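Side-chain contacts in piwi domain-containing protein (Vanderwaltozyma polyspora, PDB 5THE), which probably binds RNA as the C-terminal lobe of a budding yeast Argonaute, a family that uses small guide RNAs to select RNA targets: residues Y341-V346 with K356-S361; G309-T314 with V348-Q353. All coordinates share one frame; numbering follows the deposited sequence.

Contact 1: Y341-V346 with K356-S361; sequences YFRDGV and KIEVKS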
ATOM      1  N   TYR A 341      11.173  -7.480  -6.208  1.00 20.92           N
ATOM      2  CA  TYR A 341       9.874  -8.148  -6.146  1.00 23.59           C
ATOM      3  C   TYR A 341       9.557  -8.555  -4.705  1.00 25.22           C
ATOM      4  O   TYR A 341      10.125  -9.519  -4.178  1.00 24.32           O
ATOM      5  CB  TYR A 341       9.877  -9.353  -7.081  1.00 27.25           C
ATOM      6  CG  TYR A 341       8.632 -10.197  -7.025  1.00 26.08           C
ATOM      7  CD1 TYR A 341       7.379  -9.629  -7.206  1.00 25.97           C
ATOM      8  CD2 TYR A 341       8.710 -11.571  -6.809  1.00 25.97           C
ATOM      9  CE1 TYR A 341       6.223 -10.410  -7.157  1.00 30.96           C
ATOM     10  CE2 TYR A 341       7.571 -12.359  -6.762  1.00 25.62           C
ATOM     11  CZ  TYR A 341       6.331 -11.775  -6.946  1.00 32.12           C
ATOM     12  OH  TYR A 341       5.193 -12.551  -6.913  1.00 29.68           O
ATOM     13  N   PHE A 342       8.651  -7.818  -4.065  1.00 22.47           N
ATOM     14  CA  PHE A 342       8.253  -8.122  -2.691  1.00 26.03           C
ATOM     15  C   PHE A 342       7.033  -9.022  -2.726  1.00 23.16           C
ATOM     16  O   PHE A 342       6.009  -8.654  -3.301  1.00 26.94           O
ATOM     17  CB  PHE A 342       7.931  -6.863  -1.894  1.00 21.30           C
ATOM     18  CG  PHE A 342       9.138  -6.122  -1.440  1.00 23.05           C
ATOM     19  CD1 PHE A 342       9.733  -6.416  -0.219  1.00 23.29           C
ATOM     20  CD2 PHE A 342       9.682  -5.132  -2.229  1.00 23.27           C
ATOM     21  CE1 PHE A 342      10.852  -5.727   0.205  1.00 24.91           C
ATOM     22  CE2 PHE A 342      10.809  -4.435  -1.803  1.00 31.54           C
ATOM     23  CZ  PHE A 342      11.391  -4.744  -0.586  1.00 28.66           C
ATOM     24  N   ARG A 343       7.137 -10.191  -2.108  1.00 21.73           N
ATOM     25  CA  ARG A 343       6.062 -11.172  -2.156  1.00 26.19           C
ATOM     26  C   ARG A 343       5.471 -11.346  -0.762  1.00 25.95           C
ATOM     27  O   ARG A 343       6.173 -11.751   0.169  1.00 27.00           O
ATOM     28  CB  ARG A 343       6.570 -12.508  -2.691  1.00 27.74           C
ATOM     29  CG  ARG A 343       5.536 -13.603  -2.610  1.00 30.76           C
ATOM     30  CD  ARG A 343       4.298 -13.289  -3.418  1.00 27.71           C
ATOM     31  NE  ARG A 343       3.761 -14.538  -3.933  1.00 34.79           N
ATOM     32  CZ  ARG A 343       2.835 -15.249  -3.306  1.00 33.24           C
ATOM     33  NH1 ARG A 343       2.329 -14.797  -2.168  1.00 29.90           N
ATOM     34  NH2 ARG A 343       2.409 -16.394  -3.820  1.00 28.34           N
ATOM     35  N   ASP A 344       4.182 -11.048  -0.624  1.00 24.87           N
ATOM     36  CA  ASP A 344       3.482 -11.189   0.647  1.00 22.30           C
ATOM     37  C   ASP A 344       2.455 -12.308   0.544  1.00 28.29           C
ATOM     38  O   ASP A 344       2.027 -12.697  -0.547  1.00 29.75           O
ATOM     39  CB  ASP A 344       2.782  -9.880   1.046  1.00 20.94           C
ATOM     40  CG  ASP A 344       2.323  -9.890   2.479  1.00 30.97           C
ATOM     41  OD1 ASP A 344       1.278  -9.296   2.798  1.00 28.42           O
ATOM     42  OD2 ASP A 344       3.023 -10.508   3.303  1.00 29.33           O
ATOM     43  N   GLY A 345       2.022 -12.795   1.697  1.00 34.92           N
ATOM     44  CA  GLY A 345       0.949 -13.760   1.710  1.00 38.45           C
ATOM     45  C   GLY A 345       1.473 -15.104   1.264  1.00 42.13           C
ATOM     46  O   GLY A 345       0.933 -15.703   0.322  1.00 39.61           O
ATOM     47  N   VAL A 346       2.547 -15.572   1.908  1.00 33.60           N
ATOM     48  CA  VAL A 346       3.244 -16.776   1.467  1.00 42.62           C
ATOM     49  C   VAL A 346       3.743 -17.565   2.673  1.00 41.11           C
ATOM     50  O   VAL A 346       4.194 -16.992   3.669  1.00 48.85           O
ATOM     51  CB  VAL A 346       4.408 -16.438   0.508  1.00 46.67           C
ATOM     52  CG1 VAL A 346       5.471 -15.596   1.212  1.00 48.86           C
ATOM     53  CG2 VAL A 346       5.000 -17.711  -0.071  1.00 45.90           C
ATOM     54  N   LYS A 356      10.733 -20.868  -8.225  1.00 28.90           N
ATOM     55  CA  LYS A 356      10.701 -21.705  -9.423  1.00 31.89           C
ATOM     56  C   LYS A 356       9.554 -21.325 -10.346  1.00 32.91           C
ATOM     57  O   LYS A 356       9.647 -21.535 -11.562  1.00 32.50           O
ATOM     58  CB  LYS A 356      10.596 -23.188  -9.044  1.00 33.75           C
ATOM     59  CG  LYS A 356      11.922 -23.842  -8.702  1.00 45.85           C
ATOM     60  CD  LYS A 356      11.729 -25.259  -8.174  1.00 56.02           C
ATOM     61  CE  LYS A 356      13.046 -26.041  -8.149  1.00 62.31           C
ATOM     62  NZ  LYS A 356      14.071 -25.456  -7.237  1.00 65.10           N
ATOM     63  N   ILE A 357       8.474 -20.767  -9.804  1.00 26.04           N
ATOM     64  CA  ILE A 357       7.296 -20.426 -10.588  1.00 27.24           C
ATOM     65  C   ILE A 357       7.188 -18.928 -10.800  1.00 29.96           C
ATOM     66  O   ILE A 357       7.117 -18.459 -11.938  1.00 29.38           O
ATOM     67  CB  ILE A 357       6.008 -20.987  -9.948  1.00 26.11           C
ATOM     68  CG1 ILE A 357       6.112 -22.502  -9.750  1.00 32.57           C
ATOM     69  CG2 ILE A 357       4.793 -20.599 -10.816  1.00 29.60           C
ATOM     70  CD1 ILE A 357       6.378 -23.242 -11.036  1.00 36.13           C
ATOM     71  N   GLU A 358       7.126 -18.158  -9.712  1.00 31.00           N
ATOM     72  CA  GLU A 358       6.810 -16.739  -9.821  1.00 27.73           C
ATOM     73  C   GLU A 358       7.999 -15.931 -10.329  1.00 24.74           C
ATOM     74  O   GLU A 358       7.851 -15.128 -11.252  1.00 25.90           O
ATOM     75  CB  GLU A 358       6.321 -16.199  -8.472  1.00 26.53           C
ATOM     76  CG  GLU A 358       5.013 -16.807  -8.003  1.00 26.71           C
ATOM     77  CD  GLU A 358       4.549 -16.271  -6.645  1.00 32.03           C
ATOM     78  OE1 GLU A 358       3.707 -16.938  -6.002  1.00 33.94           O
ATOM     79  OE2 GLU A 358       5.019 -15.184  -6.220  1.00 25.10           O
ATOM     80  N   VAL A 359       9.195 -16.128  -9.762  1.00 25.41           N
ATOM     81  CA  VAL A 359      10.348 -15.383 -10.274  1.00 23.88           C
ATOM     82  C   VAL A 359      10.613 -15.758 -11.733  1.00 30.98           C
ATOM     83  O   VAL A 359      10.825 -14.885 -12.585  1.00 24.99           O
ATOM     84  CB  VAL A 359      11.594 -15.603  -9.391  1.00 28.52           C
ATOM     85  CG1 VAL A 359      12.816 -14.920 -10.016  1.00 28.98           C
ATOM     86  CG2 VAL A 359      11.362 -15.077  -7.986  1.00 29.15           C
ATOM     87  N   LYS A 360      10.565 -17.059 -12.049  1.00 26.93           N
ATOM     88  CA  LYS A 360      10.687 -17.500 -13.439  1.00 26.50           C
ATOM     89  C   LYS A 360       9.610 -16.878 -14.319  1.00 27.24           C
ATOM     90  O   LYS A 360       9.880 -16.478 -15.456  1.00 25.26           O
ATOM     91  CB  LYS A 360      10.604 -19.027 -13.524  1.00 27.11           C
ATOM     92  CG  LYS A 360      10.635 -19.571 -14.963  1.00 27.59           C
ATOM     93  CD  LYS A 360      10.448 -21.093 -15.003  1.00 38.56           C
ATOM     94  CE  LYS A 360      10.083 -21.553 -16.412  1.00 48.78           C
ATOM     95  NZ  LYS A 360      10.301 -23.002 -16.635  1.00 53.43           N
ATOM     96  N   SER A 361       8.380 -16.791 -13.816  1.00 28.09           N
ATOM     97  CA  SER A 361       7.327 -16.163 -14.602  1.00 27.86           C
ATOM     98  C   SER A 361       7.645 -14.700 -14.881  1.00 25.28           C
ATOM     99  O   SER A 361       7.398 -14.202 -15.985  1.00 30.12           O
ATOM    100  CB  SER A 361       5.989 -16.294 -13.886  1.00 21.49           C
ATOM    101  OG  SER A 361       5.003 -15.541 -14.565  1.00 29.77           O
TER
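Glu-358 reaches from the helix with its carboxylate and is gripped by two side chains of the strand, Arg-343 and Tyr-341. Arg-343 meets it side-on, in a bidentate salt bridge: NE gives a hydrogen bond to Glu-358 OE2 at 2.7 Å, and NH2 gives one to Glu-358 OE1 at 2.6 Å. Both bonds are nearly straight and use syn lone pairs, and the two flat groups meet edge to edge in nearly one plane, 4° apart. These paired bonds to both oxygens hold the buried carboxylate's rotation. From the anti side, Tyr-341 OH donates to Glu-358 OE2 over 2.7 Å, 33° out of the carboxylate plane, as that oxygen's second bond; OE1 takes a further one from the backbone N of Ile-313. Arg-343 has CG opposite its backbone N (chi1 173°); the chain then bends at chi2 and chi3, swinging the guanidinium to the carboxylate. NH1 donates to Asp-344 O at 2.7 Å and Gly-345 O at 3.0 Å, from above both carbonyl planes, while NH2 also bonds Glu-311 O in a neighbouring loop. This ties the helix to strand 339-344, which runs parallel to strands 264-274 and 383-389, within the beta-alpha-beta unit of the RNase H-like Piwi fold. At the same strand end, Asp-344 lies close to Asp-272 and Asp-496 and pairs with Lys-390, consistent with the acidic cluster of that fold.

Contact 2: G309-T314 with V348-Q353; sequences GEEIIT and VDQFSQ
Gln-350 meets Ile-312 and Glu-311 through its torsions: CG lies opposite the carbonyl carbon (chi1 -65°), and one bend at chi2 (-62°) turns the amide toward the loop. Ile-312 also bends, and its CD1 methyl packs against two side chains three residues apart, lying 3.7 Å from Gln-353 CB and 4.0 Å from Gln-350 CB. The amide oxygen adds a third neighbour, with Gln-350 OE1 at 3.7 Å from Ile-312 CD1. Glu-311, the preceding residue, brings its OE2 to 3.5 Å from both CG and NE2 of Gln-350. The carboxylate and amide planes are 72° apart, and the distance to NE2 indicates a polar approach short of a hydrogen bond. The other carboxylate oxygen of Glu-311, OE1, is held by the hydroxyl of Ser-347. With the side chain of Gln-350 cut back to an alanine, the CB flank would remain, but Ile-312 CD1 would probably lose its amide-oxygen neighbour and Glu-311 OE2 the CG and NE2 it lies against. Behind this face, Phe-351 points away from the loop and meets Trp-455 edge-to-face. Through these contacts, the loop after strand 300-305 lies against the start of helix 351-373 and the residues leading into it, at the surface of the Piwi domain.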
ATOM      1  N   GLY A 309      -7.739 -21.617  -2.519  1.00 34.53           N
ATOM      2  CA  GLY A 309      -6.570 -21.767  -1.667  1.00 34.50           C
ATOM      3  C   GLY A 309      -5.262 -21.875  -2.423  1.00 38.68           C
ATOM      4  O   GLY A 309      -4.323 -22.524  -1.943  1.00 36.41           O
ATOM      5  N   GLU A 310      -5.171 -21.265  -3.597  1.00 36.11           N
ATOM      6  CA  GLU A 310      -3.957 -21.364  -4.401  1.00 38.47           C
ATOM      7  C   GLU A 310      -3.011 -20.241  -3.994  1.00 33.82           C
ATOM      8  O   GLU A 310      -3.286 -19.065  -4.248  1.00 28.94           O
ATOM      9  CB  GLU A 310      -4.268 -21.315  -5.893  1.00 34.88           C
ATOM     10  CG  GLU A 310      -3.007 -21.241  -6.732  1.00 53.01           C
ATOM     11  CD  GLU A 310      -3.210 -21.733  -8.141  1.00 70.08           C
ATOM     12  OE1 GLU A 310      -4.269 -22.342  -8.401  1.00 78.95           O
ATOM     13  OE2 GLU A 310      -2.311 -21.511  -8.985  1.00 70.99           O
ATOM     14  N   GLU A 311      -1.890 -20.612  -3.381  1.00 30.49           N
ATOM     15  CA  GLU A 311      -0.946 -19.636  -2.844  1.00 40.59           C
ATOM     16  C   GLU A 311       0.045 -19.118  -3.878  1.00 39.46           C
ATOM     17  O   GLU A 311       0.476 -17.965  -3.778  1.00 47.33           O
ATOM     18  CB  GLU A 311      -0.168 -20.239  -1.674  1.00 50.19           C
ATOM     19  CG  GLU A 311      -1.029 -20.806  -0.561  1.00 65.85           C
ATOM     20  CD  GLU A 311      -0.232 -21.066   0.705  1.00 77.36           C
ATOM     21  OE1 GLU A 311      -0.034 -20.114   1.493  1.00 80.61           O
ATOM     22  OE2 GLU A 311       0.211 -22.219   0.900  1.00 80.58           O
ATOM     23  N   ILE A 312       0.422 -19.926  -4.866  1.00 28.37           N
ATOM     24  CA  ILE A 312       1.423 -19.523  -5.851  1.00 30.49           C
ATOM     25  C   ILE A 312       0.731 -18.772  -6.981  1.00 35.25           C
ATOM     26  O   ILE A 312      -0.274 -19.243  -7.534  1.00 33.09           O
ATOM     27  CB  ILE A 312       2.200 -20.739  -6.386  1.00 32.25           C
ATOM     28  CG1 ILE A 312       2.914 -21.464  -5.247  1.00 32.39           C
ATOM     29  CG2 ILE A 312       3.200 -20.312  -7.435  1.00 30.55           C
ATOM     30  CD1 ILE A 312       3.808 -20.568  -4.427  1.00 39.43           C
ATOM     31  N   ILE A 313       1.251 -17.588  -7.306  1.00 35.39           N
ATOM     32  CA  ILE A 313       0.714 -16.789  -8.404  1.00 34.14           C
ATOM     33  C   ILE A 313       1.317 -17.294  -9.706  1.00 32.45           C
ATOM     34  O   ILE A 313       2.346 -16.779 -10.165  1.00 31.30           O
ATOM     35  CB  ILE A 313       1.007 -15.284  -8.241  1.00 30.70           C
ATOM     36  CG1 ILE A 313       0.779 -14.815  -6.804  1.00 30.74           C
ATOM     37  CG2 ILE A 313       0.151 -14.504  -9.191  1.00 25.85           C
ATOM     38  CD1 ILE A 313       1.349 -13.393  -6.509  1.00 26.43           C
ATOM     39  N   THR A 314       0.656 -18.282 -10.315  1.00 31.39           N
ATOM     40  CA  THR A 314       1.226 -18.997 -11.454  1.00 37.50           C
ATOM     41  C   THR A 314       1.575 -18.064 -12.601  1.00 39.51           C
ATOM     42  O   THR A 314       2.616 -18.223 -13.248  1.00 45.10           O
ATOM     43  CB  THR A 314       0.250 -20.063 -11.949  1.00 42.14           C
ATOM     44  OG1 THR A 314      -0.118 -20.905 -10.857  1.00 45.39           O
ATOM     45  CG2 THR A 314       0.901 -20.905 -13.037  1.00 48.83           C
ATOM     46  N   VAL A 348       6.313 -20.456   4.401  1.00 30.84           N
ATOM     47  CA  VAL A 348       7.710 -20.853   4.286  1.00 35.62           C
ATOM     48  C   VAL A 348       7.869 -22.051   3.354  1.00 36.28           C
ATOM     49  O   VAL A 348       8.829 -22.123   2.574  1.00 31.95           O
ATOM     50  CB  VAL A 348       8.274 -21.143   5.684  1.00 38.71           C
ATOM     51  CG1 VAL A 348       9.655 -21.756   5.587  1.00 34.23           C
ATOM     52  CG2 VAL A 348       8.290 -19.854   6.490  1.00 45.43           C
ATOM     53  N   ASP A 349       6.941 -23.011   3.411  1.00 29.86           N
ATOM     54  CA  ASP A 349       7.118 -24.186   2.565  1.00 36.09           C
ATOM     55  C   ASP A 349       6.818 -23.902   1.104  1.00 31.02           C
ATOM     56  O   ASP A 349       7.090 -24.757   0.259  1.00 36.14           O
ATOM     57  CB  ASP A 349       6.266 -25.362   3.060  1.00 49.26           C
ATOM     58  CG  ASP A 349       4.905 -24.939   3.549  1.00 64.49           C
ATOM     59  OD1 ASP A 349       4.324 -24.001   2.970  1.00 70.01           O
ATOM     60  OD2 ASP A 349       4.413 -25.556   4.516  1.00 73.31           O
ATOM     61  N   GLN A 350       6.318 -22.714   0.780  1.00 31.69           N
ATOM     62  CA  GLN A 350       6.060 -22.335  -0.600  1.00 32.59           C
ATOM     63  C   GLN A 350       7.215 -21.561  -1.239  1.00 26.09           C
ATOM     64  O   GLN A 350       7.139 -21.244  -2.431  1.00 30.86           O
ATOM     65  CB  GLN A 350       4.768 -21.518  -0.668  1.00 38.77           C
ATOM     66  CG  GLN A 350       3.512 -22.314  -0.287  1.00 48.76           C
ATOM     67  CD  GLN A 350       3.240 -23.510  -1.215  1.00 65.93           C
ATOM     68  OE1 GLN A 350       3.792 -23.615  -2.319  1.00 64.85           O
ATOM     69  NE2 GLN A 350       2.374 -24.414  -0.764  1.00 72.82           N
ATOM     70  N   PHE A 351       8.278 -21.266  -0.481  1.00 28.24           N
ATOM     71  CA  PHE A 351       9.349 -20.403  -0.979  1.00 30.06           C
ATOM     72  C   PHE A 351       9.947 -20.947  -2.270  1.00 35.01           C
ATOM     73  O   PHE A 351      10.208 -20.190  -3.214  1.00 25.51           O
ATOM     74  CB  PHE A 351      10.457 -20.259   0.068  1.00 31.33           C
ATOM     75  CG  PHE A 351      10.108 -19.359   1.216  1.00 34.63           C
ATOM     76  CD1 PHE A 351       8.924 -18.638   1.227  1.00 32.18           C
ATOM     77  CD2 PHE A 351      10.983 -19.227   2.289  1.00 36.55           C
ATOM     78  CE1 PHE A 351       8.623 -17.802   2.292  1.00 33.03           C
ATOM     79  CE2 PHE A 351      10.688 -18.392   3.359  1.00 30.20           C
ATOM     80  CZ  PHE A 351       9.513 -17.678   3.359  1.00 28.72           C
ATOM     81  N   SER A 352      10.189 -22.260  -2.318  1.00 31.68           N
ATOM     82  CA  SER A 352      10.816 -22.852  -3.492  1.00 34.75           C
ATOM     83  C   SER A 352       9.955 -22.641  -4.733  1.00 34.12           C
ATOM     84  O   SER A 352      10.472 -22.371  -5.830  1.00 35.66           O
ATOM     85  CB  SER A 352      11.065 -24.340  -3.242  1.00 38.18           C
ATOM     86  OG  SER A 352      11.982 -24.849  -4.193  1.00 50.55           O
ATOM     87  N   GLN A 353       8.636 -22.731  -4.566  1.00 28.51           N
ATOM     88  CA  GLN A 353       7.712 -22.515  -5.670  1.00 32.80           C
ATOM     89  C   GLN A 353       7.621 -21.042  -6.053  1.00 29.18           C
ATOM     90  O   GLN A 353       7.454 -20.718  -7.232  1.00 30.27           O
ATOM     91  CB  GLN A 353       6.335 -23.073  -5.302  1.00 32.22           C
ATOM     92  CG  GLN A 353       6.297 -24.587  -5.308  1.00 38.93           C
ATOM     93  CD  GLN A 353       6.810 -25.153  -6.628  1.00 50.48           C
ATOM     94  OE1 GLN A 353       7.977 -25.541  -6.740  1.00 56.92           O
ATOM     95  NE2 GLN A 353       5.946 -25.182  -7.637  1.00 51.11           N
TER

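From the N terminus, the chain leaves strand 300-305 and enters loop 309-314, then passes through helix 320-329 to strand 339-344 and on into helix 351-373. Contact 2 closes a loop of 33 residues between its segments; contact 1 closes a shorter one of nine. The two cross, because 341-346 falls within the first loop while 356-361 lies beyond 348-353. Their centres are 8 Å apart. Loop 309-314 is also joined to contact 1 at Ile-313, by its backbone N-H and by side-chain packing of Ile-313 CD1 on Arg-343 NE. Loop, strand and the first turns of the helix are therefore tied together within the Piwi domain.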